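Local coordinates for branched-chain amino acid aminotransferase (Thermoproteus uzoniensis, PDB 5CE8) that transfers amino groups between branched-chain L-amino acids and 2-oxoglutarate with the help of pyridoxal 5'-phosphate, and also accepts R-amines, at the interface of chains A and B and the interface of chains A and C. Numbering follows the deposited sequence. Chains: chain A/B/C, Branched-chain amino acid aminotransferase.

Contact 1: the interface of chains A and B. Residues chain A 193, 242-243, 245; chain B 216.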
ATOM      1  N   LYS A 193      -6.199   9.164   3.934  1.00 19.60           N
ATOM      2  CA  LYS A 193      -7.361  10.021   3.977  1.00 20.99           C
ATOM      3  C   LYS A 193      -7.749  10.149   5.432  1.00 23.18           C
ATOM      4  O   LYS A 193      -7.659   9.139   6.149  1.00 20.81           O
ATOM      5  CB  LYS A 193      -8.584   9.452   3.324  1.00 22.36           C
ATOM      6  CG  LYS A 193      -8.452   8.975   1.899  1.00 26.17           C
ATOM      7  CD  LYS A 193      -7.882  10.028   0.931  1.00 28.64           C
ATOM      8  CE  LYS A 193      -7.747   9.355  -0.451  1.00 26.52           C
ATOM      9  NZ  LYS A 193      -6.569   8.426  -0.431  1.00 24.71           N
ATOM     10  N   LYS A 242     -17.669  11.921   1.296  1.00 23.84           N
ATOM     11  CA  LYS A 242     -16.548  11.838   0.350  1.00 22.33           C
ATOM     12  C   LYS A 242     -15.214  11.788   1.157  1.00 21.33           C
ATOM     13  O   LYS A 242     -15.070  12.415   2.239  1.00 22.35           O
ATOM     14  CB  LYS A 242     -16.713  13.081  -0.506  1.00 20.28           C
ATOM     15  CG  LYS A 242     -15.875  13.381  -1.700  1.00 22.63           C
ATOM     16  N   SER A 243     -14.199  11.145   0.602  1.00 20.80           N
ATOM     17  CA  SER A 243     -12.931  11.126   1.292  1.00 22.35           C
ATOM     18  C   SER A 243     -12.393  12.522   1.504  1.00 22.71           C
ATOM     19  O   SER A 243     -12.637  13.413   0.630  1.00 26.09           O
ATOM     20  CB  SER A 243     -11.934  10.289   0.554  1.00 22.74           C
ATOM     21  OG  SER A 243     -12.469   9.000   0.464  1.00 24.33           O
ATOM     22  N   THR A 245      -8.941  14.840   2.453  1.00 22.27           N
ATOM     23  CA  THR A 245      -7.509  14.836   2.676  1.00 20.02           C
ATOM     24  C   THR A 245      -7.116  15.778   3.857  1.00 19.38           C
ATOM     25  O   THR A 245      -7.851  16.621   4.264  1.00 15.70           O
ATOM     26  CB  THR A 245      -6.793  15.317   1.456  1.00 19.93           C
ATOM     27  OG1 THR A 245      -7.243  16.627   1.211  1.00 19.70           O
ATOM     28  CG2 THR A 245      -7.149  14.456   0.285  1.00 24.78           C
TER
ATOM     29  N   GLU B 216     -10.010  14.117  -3.879  1.00 22.21           N
ATOM     30  CA  GLU B 216      -9.288  13.209  -2.962  1.00 20.34           C
ATOM     31  C   GLU B 216      -8.223  12.313  -3.567  1.00 20.86           C
ATOM     32  O   GLU B 216      -7.462  11.763  -2.822  1.00 22.80           O
ATOM     33  CB  GLU B 216     -10.264  12.319  -2.145  1.00 21.73           C
ATOM     34  CG  GLU B 216     -11.199  11.440  -2.959  1.00 20.18           C
ATOM     35  CD  GLU B 216     -12.541  12.037  -3.435  1.00 28.02           C
ATOM     36  OE1 GLU B 216     -12.821  13.273  -3.363  1.00 24.14           O
ATOM     37  OE2 GLU B 216     -13.365  11.167  -3.840  1.00 34.44           O
TER
HETATM   38  O   HOH W   1     -12.470  15.232  -1.314  1.00 29.28           O
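The 3-10 turn 215-217 of chain B brings B:Glu216, its backbone helical at phi -65° and psi -19°, against the extended backbone of A:Lys242 and A:Ser243 in chain A. Stem, carboxylate and backbone of the glutamate meet different groups of chain A. Its aliphatic stem lies against the serine: CB of A:Ser243 packs 3.8 Å from CB of B:Glu216 and equally near CG, while the serine OG is turned to one side, leaving CB to make the contact. The stem leaves its backbone with CG between N and the carbonyl carbon and then bends at chi2 (-87°), which carries the carboxylate toward A:Lys242. There OE1 of B:Glu216 comes to 3.5 Å from CG of A:Lys242, a van der Waals touch; the lysine is modelled no further than CG. A water joins the two chains more specifically, lying 2.7 Å from the carbonyl O of A:Ser243 and 2.9 Å from OE1 of B:Glu216. At the backbone end of the glutamate, CE of A:Lys193 approaches the carbonyl O of B:Glu216 at 3.4 Å, and the methyl CG2 of A:Thr245 packs 4.1 Å from CA of B:Glu216. One glutamate residue is thus flanked by loop residues of chain A: A:Lys193 just before strand 194-197, and A:Lys242, A:Ser243 and A:Thr245 between strand 239-241 and helix 246-250.

Contact 2: the interface of chains A and B. Residues chain A 242-243, 248; chain B 215-216.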
ATOM      1  N   LYS A 242     -17.669  11.921   1.296  1.00 23.84           N
ATOM      2  CA  LYS A 242     -16.548  11.838   0.350  1.00 22.33           C
ATOM      3  C   LYS A 242     -15.214  11.788   1.157  1.00 21.33           C
ATOM      4  O   LYS A 242     -15.070  12.415   2.239  1.00 22.35           O
ATOM      5  CB  LYS A 242     -16.713  13.081  -0.506  1.00 20.28           C
ATOM      6  CG  LYS A 242     -15.875  13.381  -1.700  1.00 22.63           C
ATOM      7  N   SER A 243     -14.199  11.145   0.602  1.00 20.80           N
ATOM      8  CA  SER A 243     -12.931  11.126   1.292  1.00 22.35           C
ATOM      9  C   SER A 243     -12.393  12.522   1.504  1.00 22.71           C
ATOM     10  O   SER A 243     -12.637  13.413   0.630  1.00 26.09           O
ATOM     11  CB  SER A 243     -11.934  10.289   0.554  1.00 22.74           C
ATOM     12  OG  SER A 243     -12.469   9.000   0.464  1.00 24.33           O
ATOM     13  N   GLU A 248      -7.574  19.459   2.692  1.00 17.55           N
ATOM     14  CA  GLU A 248      -8.959  19.947   2.804  1.00 15.86           C
ATOM     15  C   GLU A 248      -9.244  20.239   4.259  1.00 17.34           C
ATOM     16  O   GLU A 248     -10.041  21.113   4.560  1.00 17.57           O
ATOM     17  CB  GLU A 248      -9.976  18.920   2.279  1.00 18.03           C
ATOM     18  CG  GLU A 248      -9.800  18.644   0.809  1.00 16.92           C
ATOM     19  CD  GLU A 248     -10.649  17.521   0.335  1.00 21.80           C
ATOM     20  OE1 GLU A 248     -10.726  16.490   1.064  1.00 26.15           O
ATOM     21  OE2 GLU A 248     -11.196  17.634  -0.829  1.00 27.60           O
TER
ATOM     22  N   LEU B 215     -11.146  15.356  -6.114  1.00 26.66           N
ATOM     23  CA  LEU B 215     -10.222  16.090  -5.294  1.00 26.89           C
ATOM     24  C   LEU B 215      -9.383  15.105  -4.524  1.00 27.02           C
ATOM     25  O   LEU B 215      -8.149  15.219  -4.548  1.00 28.06           O
ATOM     26  CB  LEU B 215     -10.948  17.095  -4.317  1.00 30.14           C
ATOM     27  CG  LEU B 215     -11.281  18.586  -4.601  1.00 37.64           C
ATOM     28  CD1 LEU B 215     -11.209  18.894  -6.086  1.00 37.43           C
ATOM     29  CD2 LEU B 215     -12.584  19.127  -3.970  1.00 31.86           C
ATOM     30  N   GLU B 216     -10.010  14.117  -3.879  1.00 22.21           N
ATOM     31  CA  GLU B 216      -9.288  13.209  -2.962  1.00 20.34           C
ATOM     32  C   GLU B 216      -8.223  12.313  -3.567  1.00 20.86           C
ATOM     33  O   GLU B 216      -7.462  11.763  -2.822  1.00 22.80           O
ATOM     34  CB  GLU B 216     -10.264  12.319  -2.145  1.00 21.73           C
ATOM     35  CG  GLU B 216     -11.199  11.440  -2.959  1.00 20.18           C
ATOM     36  CD  GLU B 216     -12.541  12.037  -3.435  1.00 28.02           C
ATOM     37  OE1 GLU B 216     -12.821  13.273  -3.363  1.00 24.14           O
ATOM     38  OE2 GLU B 216     -13.365  11.167  -3.840  1.00 34.44           O
TER
HETATM   39  O   HOH W   2     -12.470  15.232  -1.314  1.00 29.28           O
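A:Glu248 sends its side chain toward chain B with CG anti to its own carbonyl carbon (chi1 -63°); an extended chain (chi2 172°) carries the carboxylate across to B:Leu215, and the turn at chi3 (-43°) sets which oxygen faces it. The two side chains cross obliquely. OE2 of A:Glu248 does the touching, 3.5 Å from CB of B:Leu215 and 3.7 Å from its methyl CD2; the carboxylate oxygen therefore rests against hydrocarbon on this side. A polar partner is the bridging water, which lies 2.8 Å from OE2 of A:Glu248. The same water reaches the carbonyl O of A:Ser243 and OE1 of B:Glu216, and it consequently ties a helix residue and a loop carbonyl of chain A to the 3-10 turn of chain B. It also mediates between two acidic groups: OE2 of A:Glu248 and OE1 of B:Glu216 stand 5.3 Å apart. With two hydrogens for three acceptors, the water cannot serve all of them fully at once; it could screen the carboxylates if both are charged, or one of them may hold a proton. As an example of an interface joined by solvent, the patch links two subunits of the deposited hexameric assembly through a shared water and modest van der Waals packing. It probably helps to set how these subunits sit together, although the structure alone does not show that this pairing persists in solution.

Contact 3: the interface of chains A and C. Residues chain A 43, 105, 164; chain C 37-38, 115.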
ATOM      1  N   PHE A  43     -18.710  -2.953  22.634  1.00 20.67           N
ATOM      2  CA  PHE A  43     -19.297  -2.017  23.579  1.00 20.46           C
ATOM      3  C   PHE A  43     -20.133  -0.991  22.819  1.00 21.20           C
ATOM      4  O   PHE A  43     -20.190  -1.000  21.564  1.00 20.12           O
ATOM      5  CB  PHE A  43     -18.250  -1.342  24.454  1.00 19.43           C
ATOM      6  CG  PHE A  43     -17.250  -0.510  23.697  1.00 20.57           C
ATOM      7  CD1 PHE A  43     -16.170  -1.111  23.045  1.00 20.67           C
ATOM      8  CD2 PHE A  43     -17.394   0.854  23.636  1.00 24.21           C
ATOM      9  CE1 PHE A  43     -15.294  -0.308  22.282  1.00 20.70           C
ATOM     10  CE2 PHE A  43     -16.474   1.684  22.985  1.00 21.05           C
ATOM     11  CZ  PHE A  43     -15.449   1.098  22.302  1.00 20.34           C
ATOM     12  N   ARG A 105     -22.635   2.830  29.502  1.00 18.07           N
ATOM     13  CA  ARG A 105     -21.749   1.891  28.825  1.00 19.42           C
ATOM     14  C   ARG A 105     -22.194   0.406  28.849  1.00 19.91           C
ATOM     15  O   ARG A 105     -22.036  -0.283  29.926  1.00 21.93           O
ATOM     16  CB  ARG A 105     -20.445   1.926  29.541  1.00 19.54           C
ATOM     17  CG  ARG A 105     -19.428   0.905  29.012  1.00 18.21           C
ATOM     18  CD  ARG A 105     -19.079   0.938  27.517  1.00 19.83           C
ATOM     19  NE  ARG A 105     -18.627   2.196  26.935  1.00 18.85           N
ATOM     20  CZ  ARG A 105     -17.388   2.663  26.928  1.00 20.97           C
ATOM     21  NH1 ARG A 105     -16.350   2.066  27.530  1.00 21.47           N
ATOM     22  NH2 ARG A 105     -17.173   3.802  26.317  1.00 20.83           N
ATOM     23  N   THR A 164     -13.711  -4.036  21.186  1.00 17.18           N
ATOM     24  CA  THR A 164     -12.830  -3.604  22.311  1.00 20.65           C
ATOM     25  C   THR A 164     -11.387  -3.524  21.923  1.00 19.54           C
ATOM     26  O   THR A 164     -10.763  -2.419  21.983  1.00 20.22           O
ATOM     27  CB  THR A 164     -13.068  -4.514  23.560  1.00 19.38           C
ATOM     28  OG1 THR A 164     -12.901  -5.843  23.158  1.00 19.59           O
ATOM     29  CG2 THR A 164     -14.553  -4.383  24.146  1.00 16.30           C
TER
ATOM     30  N   ASN C  37     -12.463  -2.722  27.948  1.00 20.94           N
ATOM     31  CA  ASN C  37     -13.312  -2.031  27.010  1.00 21.71           C
ATOM     32  C   ASN C  37     -12.515  -1.552  25.773  1.00 19.95           C
ATOM     33  O   ASN C  37     -13.124  -1.325  24.745  1.00 17.57           O
ATOM     34  CB  ASN C  37     -13.923  -0.798  27.673  1.00 21.95           C
ATOM     35  CG  ASN C  37     -15.114  -1.102  28.558  1.00 23.42           C
ATOM     36  OD1 ASN C  37     -16.266  -0.786  28.184  1.00 22.92           O
ATOM     37  ND2 ASN C  37     -14.859  -1.674  29.759  1.00 20.74           N
ATOM     38  N   TYR C  38     -11.187  -1.392  25.891  1.00 21.54           N
ATOM     39  CA  TYR C  38     -10.322  -0.811  24.820  1.00 20.28           C
ATOM     40  C   TYR C  38      -9.003  -1.592  24.443  1.00 20.79           C
ATOM     41  O   TYR C  38      -8.156  -1.047  23.714  1.00 20.67           O
ATOM     42  CB  TYR C  38      -9.929   0.607  25.221  1.00 20.07           C
ATOM     43  CG  TYR C  38     -11.087   1.466  25.611  1.00 18.42           C
ATOM     44  CD1 TYR C  38     -12.250   1.590  24.815  1.00 16.74           C
ATOM     45  CD2 TYR C  38     -11.026   2.220  26.770  1.00 17.66           C
ATOM     46  CE1 TYR C  38     -13.315   2.386  25.235  1.00 18.84           C
ATOM     47  CE2 TYR C  38     -12.080   2.976  27.204  1.00 17.03           C
ATOM     48  CZ  TYR C  38     -13.205   3.102  26.462  1.00 19.60           C
ATOM     49  OH  TYR C  38     -14.171   3.948  26.993  1.00 16.94           O
ATOM     50  N   ILE C 115     -13.933   5.349  31.502  1.00 21.54           N
ATOM     51  CA  ILE C 115     -14.444   5.526  30.146  1.00 24.53           C
ATOM     52  C   ILE C 115     -13.453   6.228  29.200  1.00 22.11           C
ATOM     53  O   ILE C 115     -13.417   5.974  27.963  1.00 20.48           O
ATOM     54  CB  ILE C 115     -15.726   6.398  30.236  1.00 24.94           C
ATOM     55  CG1 ILE C 115     -16.752   5.718  31.182  1.00 29.51           C
ATOM     56  CG2 ILE C 115     -16.281   6.695  28.844  1.00 24.84           C
ATOM     57  CD1 ILE C 115     -17.081   4.245  30.830  1.00 25.93           C
TER
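Hydrogen bonds converge here on A:Arg105, whose guanidinium grips the phenol OH of C:Tyr38 end-on. NH1 and NH2 of A:Arg105 lie 2.9 and 3.1 Å from OH of C:Tyr38, with the oxygen in the guanidinium plane and the tyrosine ring nearly perpendicular to it. NH1 of A:Arg105 also donates to the amide OD1 of C:Asn37 at 2.9 Å, approaching from above the carbonyl plane, 50° out of it. The bend at chi2 (56°) lays CD of the arginine beside OD1, and a second bend at chi3 turns the guanidinium toward the tyrosine.

Aromatic and apolar packing surrounds these bonds. The C:Tyr38 ring directs its edge at the face of A:Phe43, with planes 83° apart and CZ of A:Phe43 3.8 Å from CE1 of C:Tyr38. A:Phe43, of the same chain as the arginine, covers one guanidinium face at its centre with CD2, and the methyl CD1 of C:Ile115 lies toward the rim of the opposite face; both probably help hold the group's orientation. CG2 of A:Thr164 packs 3.9 Å from CA of C:Asn37.

Strands 41-43 and 102-109 and the 3-10 turn 164-166 of chain A thereby receive helix 34-38 of chain C, joined by C:Ile115 from a loop, across a two-fold symmetric interface.

Contacts 1 and 2 are two parts of one patch: their C-alpha centres lie about 3 Å apart, and both include A:Lys242, A:Ser243 and B:Glu216. Contact 3 is remote, about 28 Å from contact 1 and 31 Å from contact 2 between the same kind of centres, and shares no residue with them. Chain A therefore meets two neighbours through different surfaces. The interface with chain C is two-fold symmetric, whereas that with chain B is not an exact two-fold. The A–C pair is probably the basic dimer, as is usual for this aminotransferase class, and A–B contacts would join dimers into the six-copy deposited assembly.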